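Local coordinates for putative glycoside hydrolase (PDB 4ONZ), which is a putative glycoside hydrolase whose function is not established, a single chain built mainly of beta strands and probably folded as the five-bladed beta-propeller of its clan, at residues F18-G23 and P303-E308; S29-E34 and K45-D50; S82-A87 and N100-P105. All coordinates share one frame; numbering follows the deposited sequence.

Contact 1: F18-G23 and P303-E308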
loop_
_atom_site.group_PDB
_atom_site.type_symbol
_atom_site.label_atom_id
_atom_site.label_comp_id
_atom_site.label_asym_id
_atom_site.label_seq_id
_atom_site.Cartn_x
_atom_site.Cartn_y
_atom_site.Cartn_z
ATOM N N PHE A 18 10.413 -2.936 13.972
ATOM C CA PHE A 18 10.118 -4.061 13.103
ATOM C C PHE A 18 11.440 -4.735 12.771
ATOM O O PHE A 18 12.336 -4.105 12.204
ATOM C CB PHE A 18 9.413 -3.608 11.828
ATOM C CG PHE A 18 8.015 -3.131 12.050
ATOM C CD1 PHE A 18 7.760 -1.809 12.394
ATOM C CD2 PHE A 18 6.951 -4.002 11.920
ATOM C CE1 PHE A 18 6.462 -1.362 12.594
ATOM C CE2 PHE A 18 5.655 -3.565 12.120
ATOM C CZ PHE A 18 5.410 -2.244 12.465
ATOM N N LEU A 19 11.567 -6.008 13.128
ATOM C CA LEU A 19 12.810 -6.742 12.898
ATOM C C LEU A 19 12.629 -7.789 11.800
ATOM O O LEU A 19 11.604 -8.480 11.752
ATOM C CB LEU A 19 13.264 -7.421 14.195
ATOM C CG LEU A 19 13.422 -6.498 15.407
ATOM C CD1 LEU A 19 13.808 -7.309 16.641
ATOM C CD2 LEU A 19 14.448 -5.402 15.138
ATOM N N ARG A 20 13.632 -7.899 10.929
ATOM C CA ARG A 20 13.621 -8.880 9.849
ATOM C C ARG A 20 13.952 -10.251 10.457
ATOM O O ARG A 20 15.010 -10.386 11.071
ATOM C CB ARG A 20 14.682 -8.519 8.805
ATOM C CG ARG A 20 14.518 -7.141 8.151
ATOM C CD ARG A 20 15.836 -6.672 7.547
ATOM N NE ARG A 20 15.752 -5.388 6.846
ATOM C CZ ARG A 20 15.841 -4.190 7.426
ATOM N NH1 ARG A 20 15.971 -4.067 8.746
ATOM N NH2 ARG A 20 15.765 -3.099 6.683
ATOM N N PRO A 21 13.057 -11.259 10.315
ATOM C CA PRO A 21 13.408 -12.574 10.876
ATOM C C PRO A 21 14.588 -13.152 10.101
ATOM O O PRO A 21 14.555 -13.182 8.867
ATOM C CB PRO A 21 12.138 -13.414 10.687
ATOM C CG PRO A 21 11.058 -12.459 10.301
ATOM C CD PRO A 21 11.731 -11.275 9.673
ATOM N N GLU A 22 15.621 -13.601 10.809
ATOM C CA GLU A 22 16.824 -14.101 10.146
ATOM C C GLU A 22 16.548 -15.235 9.148
ATOM O O GLU A 22 15.810 -16.175 9.433
ATOM C CB GLU A 22 17.889 -14.541 11.159
ATOM C CG GLU A 22 19.263 -14.727 10.523
ATOM C CD GLU A 22 20.358 -15.065 11.515
ATOM O OE1 GLU A 22 20.117 -15.870 12.434
ATOM O OE2 GLU A 22 21.477 -14.539 11.357
ATOM N N GLY A 23 17.145 -15.097 7.963
ATOM C CA GLY A 23 17.082 -16.086 6.899
ATOM C C GLY A 23 15.794 -16.367 6.168
ATOM O O GLY A 23 15.782 -17.240 5.311
ATOM N N PRO A 303 14.109 7.926 8.803
ATOM C CA PRO A 303 13.228 6.795 8.566
ATOM C C PRO A 303 13.339 5.745 9.675
ATOM O O PRO A 303 14.384 5.627 10.313
ATOM C CB PRO A 303 13.703 6.250 7.208
ATOM C CG PRO A 303 15.109 6.706 7.056
ATOM C CD PRO A 303 15.274 7.942 7.898
ATOM N N PHE A 304 12.247 5.038 9.947
ATOM C CA PHE A 304 12.264 3.990 10.965
ATOM C C PHE A 304 12.644 2.655 10.326
ATOM O O PHE A 304 12.967 1.696 11.021
ATOM C CB PHE A 304 10.909 3.885 11.674
ATOM C CG PHE A 304 9.841 3.191 10.868
ATOM C CD1 PHE A 304 9.064 3.890 9.963
ATOM C CD2 PHE A 304 9.598 1.838 11.042
ATOM C CE1 PHE A 304 8.075 3.248 9.236
ATOM C CE2 PHE A 304 8.624 1.192 10.309
ATOM C CZ PHE A 304 7.854 1.894 9.413
ATOM N N PHE A 305 12.595 2.589 9.001
ATOM C CA PHE A 305 12.917 1.354 8.290
ATOM C C PHE A 305 13.590 1.725 6.971
ATOM O O PHE A 305 13.035 2.483 6.185
ATOM C CB PHE A 305 11.639 0.536 8.064
ATOM C CG PHE A 305 11.892 -0.919 7.781
ATOM C CD1 PHE A 305 12.090 -1.817 8.829
ATOM C CD2 PHE A 305 11.925 -1.393 6.488
ATOM C CE1 PHE A 305 12.329 -3.164 8.584
ATOM C CE2 PHE A 305 12.163 -2.741 6.229
ATOM C CZ PHE A 305 12.365 -3.625 7.280
ATOM N N ALA A 306 14.801 1.220 6.753
ATOM C CA ALA A 306 15.578 1.569 5.562
ATOM C C ALA A 306 16.313 0.351 5.004
ATOM O O ALA A 306 16.400 -0.671 5.671
ATOM C CB ALA A 306 16.556 2.672 5.910
ATOM N N PRO A 307 16.819 0.441 3.760
ATOM C CA PRO A 307 17.540 -0.707 3.211
ATOM C C PRO A 307 18.802 -1.003 4.018
ATOM O O PRO A 307 19.591 -0.098 4.273
ATOM C CB PRO A 307 17.893 -0.267 1.785
ATOM C CG PRO A 307 17.002 0.879 1.497
ATOM C CD PRO A 307 16.743 1.552 2.800
ATOM N N GLU A 308 18.959 -2.252 4.439
ATOM C CA GLU A 308 20.115 -2.674 5.238
ATOM C C GLU A 308 20.622 -4.061 4.857
ATOM O O GLU A 308 21.821 -4.312 4.908
ATOM C CB GLU A 308 19.773 -2.670 6.732
ATOM C CG GLU A 308 19.523 -1.295 7.337
ATOM C CD GLU A 308 20.758 -0.409 7.342
ATOM O OE1 GLU A 308 21.837 -0.865 6.910
ATOM O OE2 GLU A 308 20.647 0.753 7.785
HETATM O O HOH W 1 11.589 -0.356 13.040
HETATM O O HOH W 2 15.868 -0.914 8.766
#

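Contact 2: S29-E34 and K45-D50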
loop_
_atom_site.group_PDB
_atom_site.type_symbol
_atom_site.label_atom_id
_atom_site.label_comp_id
_atom_site.label_asym_id
_atom_site.label_seq_id
_atom_site.Cartn_x
_atom_site.Cartn_y
_atom_site.Cartn_z
ATOM N N SER A 29 9.065 -14.399 -4.389
ATOM C CA SER A 29 9.975 -14.098 -5.493
ATOM C C SER A 29 9.327 -14.493 -6.823
ATOM O O SER A 29 8.399 -15.302 -6.840
ATOM C CB SER A 29 11.285 -14.869 -5.310
ATOM O OG SER A 29 11.966 -14.440 -4.138
ATOM N N PRO A 30 9.811 -13.918 -7.937
ATOM C CA PRO A 30 9.233 -14.236 -9.242
ATOM C C PRO A 30 9.408 -15.696 -9.661
ATOM O O PRO A 30 10.341 -16.377 -9.209
ATOM C CB PRO A 30 9.947 -13.268 -10.214
ATOM C CG PRO A 30 11.073 -12.666 -9.448
ATOM C CD PRO A 30 10.718 -12.757 -7.998
ATOM N N GLN A 31 8.489 -16.149 -10.510
ATOM C CA GLN A 31 8.439 -17.515 -11.022
ATOM C C GLN A 31 7.899 -17.472 -12.448
ATOM O O GLN A 31 7.176 -16.543 -12.792
ATOM C CB GLN A 31 7.454 -18.344 -10.204
ATOM C CG GLN A 31 7.759 -18.476 -8.729
ATOM C CD GLN A 31 6.690 -19.264 -7.999
ATOM O OE1 GLN A 31 5.556 -19.389 -8.467
ATOM N NE2 GLN A 31 7.043 -19.796 -6.845
ATOM N N PRO A 32 8.184 -18.505 -13.261
ATOM C CA PRO A 32 7.685 -18.515 -14.642
ATOM C C PRO A 32 6.252 -19.067 -14.791
ATOM O O PRO A 32 5.860 -19.463 -15.887
ATOM C CB PRO A 32 8.707 -19.409 -15.363
ATOM C CG PRO A 32 9.182 -20.359 -14.313
ATOM C CD PRO A 32 9.009 -19.698 -12.968
ATOM N N THR A 33 5.482 -19.078 -13.705
ATOM C CA THR A 33 4.100 -19.575 -13.694
ATOM C C THR A 33 3.232 -18.894 -14.750
ATOM O O THR A 33 3.267 -17.675 -14.885
ATOM C CB THR A 33 3.448 -19.296 -12.326
ATOM O OG1 THR A 33 4.379 -19.596 -11.283
ATOM C CG2 THR A 33 2.166 -20.117 -12.147
ATOM N N GLU A 34 2.433 -19.679 -15.467
ATOM C CA GLU A 34 1.564 -19.160 -16.530
ATOM C C GLU A 34 0.091 -19.111 -16.162
ATOM O O GLU A 34 -0.353 -19.788 -15.235
ATOM C CB GLU A 34 1.696 -20.039 -17.778
ATOM C CG GLU A 34 3.055 -19.968 -18.442
ATOM C CD GLU A 34 3.245 -21.003 -19.530
ATOM O OE1 GLU A 34 2.356 -21.866 -19.729
ATOM O OE2 GLU A 34 4.303 -20.949 -20.188
ATOM N N LYS A 45 3.356 -15.379 -18.691
ATOM C CA LYS A 45 4.160 -15.607 -17.483
ATOM C C LYS A 45 3.989 -14.330 -16.665
ATOM O O LYS A 45 4.816 -13.427 -16.697
ATOM C CB LYS A 45 5.629 -15.872 -17.819
ATOM C CG LYS A 45 5.881 -17.124 -18.651
ATOM C CD LYS A 45 7.383 -17.375 -18.747
ATOM C CE LYS A 45 7.749 -18.599 -19.561
ATOM N NZ LYS A 45 7.619 -18.382 -21.024
ATOM N N TRP A 46 2.887 -14.297 -15.927
ATOM C CA TRP A 46 2.429 -13.100 -15.231
ATOM C C TRP A 46 3.238 -12.612 -14.020
ATOM O O TRP A 46 3.022 -11.495 -13.557
ATOM C CB TRP A 46 0.967 -13.290 -14.840
ATOM C CG TRP A 46 0.747 -14.389 -13.848
ATOM C CD1 TRP A 46 0.614 -15.728 -14.104
ATOM C CD2 TRP A 46 0.661 -14.239 -12.432
ATOM N NE1 TRP A 46 0.429 -16.419 -12.929
ATOM C CE2 TRP A 46 0.456 -15.526 -11.885
ATOM C CE3 TRP A 46 0.714 -13.134 -11.571
ATOM C CZ2 TRP A 46 0.313 -15.741 -10.509
ATOM C CZ3 TRP A 46 0.573 -13.347 -10.203
ATOM C CH2 TRP A 46 0.375 -14.634 -9.685
ATOM N N GLU A 47 4.152 -13.432 -13.508
ATOM C CA GLU A 47 4.970 -13.057 -12.342
ATOM C C GLU A 47 6.441 -13.411 -12.548
ATOM O O GLU A 47 7.165 -13.675 -11.595
ATOM C CB GLU A 47 4.429 -13.733 -11.088
ATOM C CG GLU A 47 4.322 -15.251 -11.180
ATOM C CD GLU A 47 3.750 -15.871 -9.923
ATOM O OE1 GLU A 47 3.604 -15.147 -8.909
ATOM O OE2 GLU A 47 3.448 -17.089 -9.944
ATOM N N GLU A 48 6.879 -13.369 -13.803
ATOM C CA GLU A 48 8.230 -13.771 -14.169
ATOM C C GLU A 48 9.316 -12.757 -13.826
ATOM O O GLU A 48 10.441 -13.153 -13.528
ATOM C CB GLU A 48 8.249 -14.134 -15.670
ATOM C CG GLU A 48 9.489 -14.874 -16.169
ATOM C CD GLU A 48 10.620 -13.955 -16.599
ATOM O OE1 GLU A 48 10.486 -12.719 -16.485
ATOM O OE2 GLU A 48 11.652 -14.470 -17.075
ATOM N N SER A 49 8.986 -11.469 -13.842
ATOM C CA SER A 49 9.977 -10.396 -13.626
ATOM C C SER A 49 10.112 -9.921 -12.196
ATOM O O SER A 49 11.222 -9.759 -11.702
ATOM C CB SER A 49 9.619 -9.163 -14.464
ATOM O OG SER A 49 9.565 -9.467 -15.839
ATOM N N ASP A 50 8.979 -9.665 -11.542
ATOM C CA ASP A 50 9.003 -9.198 -10.161
ATOM C C ASP A 50 7.710 -9.505 -9.419
ATOM O O ASP A 50 6.652 -9.680 -10.018
ATOM C CB ASP A 50 9.340 -7.709 -10.100
ATOM C CG ASP A 50 8.420 -6.864 -10.938
ATOM O OD1 ASP A 50 7.196 -7.106 -10.913
ATOM O OD2 ASP A 50 8.924 -5.941 -11.606
HETATM O O HOH W 3 5.172 -15.965 -14.340
#

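Contact 3: S82-A87 and N100-P105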
loop_
_atom_site.group_PDB
_atom_site.type_symbol
_atom_site.label_atom_id
_atom_site.label_comp_id
_atom_site.label_asym_id
_atom_site.label_seq_id
_atom_site.Cartn_x
_atom_site.Cartn_y
_atom_site.Cartn_z
ATOM N N SER A 82 0.931 -5.231 -15.101
ATOM C CA SER A 82 0.879 -5.573 -13.674
ATOM C C SER A 82 -0.405 -6.323 -13.348
ATOM O O SER A 82 -1.495 -5.967 -13.825
ATOM C CB SER A 82 0.951 -4.326 -12.782
ATOM O OG SER A 82 2.258 -3.822 -12.701
ATOM N N ARG A 83 -0.266 -7.372 -12.549
ATOM C CA ARG A 83 -1.409 -8.133 -12.056
ATOM C C ARG A 83 -1.178 -8.423 -10.567
ATOM O O ARG A 83 -0.047 -8.379 -10.086
ATOM C CB ARG A 83 -1.605 -9.413 -12.870
ATOM C CG ARG A 83 -1.835 -9.160 -14.346
ATOM C CD ARG A 83 -1.908 -10.456 -15.139
ATOM N NE ARG A 83 -2.070 -10.231 -16.575
ATOM C CZ ARG A 83 -1.088 -9.995 -17.444
ATOM N NH1 ARG A 83 0.173 -9.892 -17.044
ATOM N NH2 ARG A 83 -1.367 -9.860 -18.738
ATOM N N VAL A 84 -2.245 -8.708 -9.835
ATOM C CA VAL A 84 -2.141 -8.981 -8.401
ATOM C C VAL A 84 -2.240 -10.482 -8.096
ATOM O O VAL A 84 -3.183 -11.153 -8.513
ATOM C CB VAL A 84 -3.230 -8.233 -7.616
ATOM C CG1 VAL A 84 -3.118 -8.529 -6.128
ATOM C CG2 VAL A 84 -3.108 -6.730 -7.867
ATOM N N GLY A 85 -1.249 -10.980 -7.367
ATOM C CA GLY A 85 -1.183 -12.383 -6.963
ATOM C C GLY A 85 -1.659 -12.551 -5.537
ATOM O O GLY A 85 -1.687 -11.597 -4.765
ATOM N N TYR A 86 -1.982 -13.788 -5.189
ATOM C CA TYR A 86 -2.469 -14.163 -3.871
ATOM C C TYR A 86 -1.501 -15.158 -3.230
ATOM O O TYR A 86 -1.071 -16.113 -3.875
ATOM C CB TYR A 86 -3.839 -14.829 -4.028
ATOM C CG TYR A 86 -4.435 -15.456 -2.774
ATOM C CD1 TYR A 86 -4.014 -16.712 -2.320
ATOM C CD2 TYR A 86 -5.462 -14.827 -2.082
ATOM C CE1 TYR A 86 -4.565 -17.290 -1.188
ATOM C CE2 TYR A 86 -6.036 -15.406 -0.955
ATOM C CZ TYR A 86 -5.581 -16.632 -0.506
ATOM O OH TYR A 86 -6.140 -17.205 0.618
ATOM N N ALA A 87 -1.144 -14.897 -1.975
ATOM C CA ALA A 87 -0.326 -15.802 -1.176
ATOM C C ALA A 87 -0.992 -15.906 0.196
ATOM O O ALA A 87 -1.447 -14.904 0.749
ATOM C CB ALA A 87 1.095 -15.297 -1.042
ATOM N N ASN A 100 -2.837 -18.703 -10.620
ATOM C CA ASN A 100 -3.454 -17.624 -11.383
ATOM C C ASN A 100 -3.524 -16.345 -10.565
ATOM O O ASN A 100 -3.759 -16.399 -9.360
ATOM C CB ASN A 100 -4.872 -17.997 -11.811
ATOM C CG ASN A 100 -4.908 -19.138 -12.816
ATOM O OD1 ASN A 100 -3.895 -19.782 -13.100
ATOM N ND2 ASN A 100 -6.091 -19.400 -13.349
ATOM N N PRO A 101 -3.364 -15.181 -11.224
ATOM C CA PRO A 101 -3.474 -13.923 -10.490
ATOM C C PRO A 101 -4.925 -13.696 -10.123
ATOM O O PRO A 101 -5.812 -14.298 -10.737
ATOM C CB PRO A 101 -3.002 -12.886 -11.507
ATOM C CG PRO A 101 -3.399 -13.469 -12.819
ATOM C CD PRO A 101 -3.156 -14.951 -12.663
ATOM N N VAL A 102 -5.173 -12.831 -9.146
ATOM C CA VAL A 102 -6.547 -12.586 -8.689
ATOM C C VAL A 102 -7.137 -11.238 -9.093
ATOM O O VAL A 102 -8.328 -11.009 -8.878
ATOM C CB VAL A 102 -6.687 -12.796 -7.160
ATOM C CG1 VAL A 102 -6.371 -14.243 -6.808
ATOM C CG2 VAL A 102 -5.789 -11.838 -6.386
ATOM N N LEU A 103 -6.318 -10.334 -9.638
ATOM C CA LEU A 103 -6.806 -9.051 -10.164
ATOM C C LEU A 103 -5.925 -8.737 -11.358
ATOM O O LEU A 103 -4.699 -8.682 -11.239
ATOM C CB LEU A 103 -6.756 -7.907 -9.141
ATOM C CG LEU A 103 -7.367 -6.581 -9.624
ATOM C CD1 LEU A 103 -8.851 -6.715 -9.891
ATOM C CD2 LEU A 103 -7.151 -5.462 -8.623
ATOM N N PHE A 104 -6.559 -8.546 -12.503
ATOM C CA PHE A 104 -5.850 -8.351 -13.753
ATOM C C PHE A 104 -6.741 -7.704 -14.795
ATOM O O PHE A 104 -7.964 -7.704 -14.643
ATOM C CB PHE A 104 -5.375 -9.723 -14.246
ATOM C CG PHE A 104 -6.443 -10.796 -14.197
ATOM C CD1 PHE A 104 -7.305 -11.002 -15.276
ATOM C CD2 PHE A 104 -6.577 -11.612 -13.079
ATOM C CE1 PHE A 104 -8.288 -11.985 -15.232
ATOM C CE2 PHE A 104 -7.558 -12.604 -13.031
ATOM C CZ PHE A 104 -8.413 -12.790 -14.109
ATOM N N PRO A 105 -6.138 -7.139 -15.857
ATOM C CA PRO A 105 -6.999 -6.609 -16.907
ATOM C C PRO A 105 -7.782 -7.769 -17.524
ATOM O O PRO A 105 -7.211 -8.829 -17.767
ATOM C CB PRO A 105 -6.036 -5.959 -17.909
ATOM C CG PRO A 105 -4.664 -6.222 -17.431
ATOM C CD PRO A 105 -4.713 -6.832 -16.062
HETATM O O HOH W 4 -4.739 -9.976 -17.701
HETATM O O HOH W 5 -1.995 -15.764 -7.313
#

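Contact 1: F18-G23 and P303-E308
Arg20 and Phe305 meet tip to tip, the guanidinium lying flat on the phenyl ring with planes 12° apart and centres 4.2 Å apart, a cation-pi stack. The extended arginine chain, CG to NE, carries the head to the ring; Phe305 CZ sits against the middle of the guanidinium. Glu308 CB lies over the opposite face, toward its rim, 4.0 Å from Arg20 NH2.

Polar groups surround the guanidinium edge. The carbonyl oxygen of Ala306 stands near its plane, 2.7 Å from Arg20 NH2. Water 2 accepts from both Arg20 NH2 and Ala306 N, while the salt bridge of Arg20 NE to Glu312, which also accepts from Glu308 N, helps hold the head and probably balances its charge. Separately, water 1 accepts from Phe18 N and donates to Phe304 O, bridging the two backbones.

The apolar contacts are Phe18 CD1 to Phe304 CE2, 3.8 Å, and Phe18 CB to Phe305 CE1, 4.4 Å. Phe18 O lies near the plane of the Phe305 ring at its edge, 3.7 Å from CE1. A phenyl ring suits position 305 because it offers Arg20 a flat face while being buried, with Phe18, against Ala348 of strand 344-350. Phe304 and Phe305 form a classic beta bulge opposite Ala283 of strand 281-288, and Tyr338 of strand 333-340 meets the Phe305 ring edge-to-face.

Contact 2: S29-E34 and K45-D50
Gln31 and Thr33 meet Glu47 in a polar contact between two irregular loop segments, on the outer part of what is probably a beta-propeller: residues 29-34 lead into strand 34-37, and the loop of residues 45-50 connects strand 42-45 to strand 50-59. One direct backbone bond holds them, Gln31 N to Glu47 O at 3.0 Å. Beside it, water 3 donates to Gln31 O and Thr33 O, each 2.6 Å away, and accepts from Glu47 N, bridging the two backbones.

Glu47 has CG between the backbone N and the carbonyl carbon (chi1 56°) and an otherwise extended chain, which carries its carboxylate back across to Thr33, where OE2 stands 3.0 Å from Thr33 OG1. The other oxygen, OE1, forms a salt bridge with Arg97 and a hydrogen bond with Tyr67, so the buried carboxylate has polar partners at both oxygens. Pro30, lacking an N-H, fits by its ring carbons: CB lies close to two successive carbonyl oxygens, those of Glu47 and Glu48, 3.1 Å from Glu47 O. Lys45 uses its methylenes, CG lying 3.6 Å from Pro32 O and alongside the chain of Glu34. Trp46 NE1 is bonded to Asp99 O, and the indole presents CD1 to the partner loop, 3.4 Å from Thr33 O.

Contact 3: S82-A87 and N100-P105
Arg83 has CG anti to the carbonyl carbon (chi1 -59°), and from there its extended chain runs beside Pro101 and across Phe104, where Arg83 CG comes within 3.6 Å of Phe104 CB. Its methylenes give the long side chain an apolar stem, while NH1 reaches a salt bridge with Asp71. Val84 and Leu103 run alongside each other: Val84 CB lies 3.9 Å from Leu103 CB, and the CG2 branch of the valine touches the same carbon. Such compact apolar side chains suit this buried place.

The backbones join as a single antiparallel hydrogen-bonded pair. Val84 N donates to Leu103 O at 2.8 Å, almost straight at 173°. In return Val84 O takes Val102 N at 2.7 Å, and weakly Leu103 N at 3.4 Å. Two residues thus oppose one, a classic beta bulge. Val102 CG1 also touches Tyr86 CB, 3.8 Å away. Pro101, without an N-H to satisfy, suits the end of the pairing; beyond it water 5 spans Tyr86 N and Asn100 O. At the other end water 4 accepts from Arg83 NE and donates to Pro105 O.

Segment 100-105 therefore flanks strand 82-89, whose other edge is bonded to strand 62-70. Val84 and Val102 both pack on Leu66 of that strand, and Leu103 reaches Met134 and Tyr136 of strand 132-139.

Along the chain, contacts 2 and 3 are nested inside the loop closed by contact 1: 18-23 comes first, contact 2 and then contact 3 follow in series, and 303-308 comes much later. Contacts 2 and 3 are neighbours, their centres 11 Å apart, and Trp46 is the joint: its indole packs on Pro101 and Gly85. Contact 3 includes strand 82-89 of an antiparallel sheet, and contact 2 leads into strand 50-59 of the same sheet. Contact 1 stands apart, its centre 25 Å from that of contact 2 and 27 Å from that of contact 3, touching neither. It brings the N-terminal loop to strands 333-340 and 344-350, so early and late parts of the chain meet, consistent with a propeller's ring-like closure.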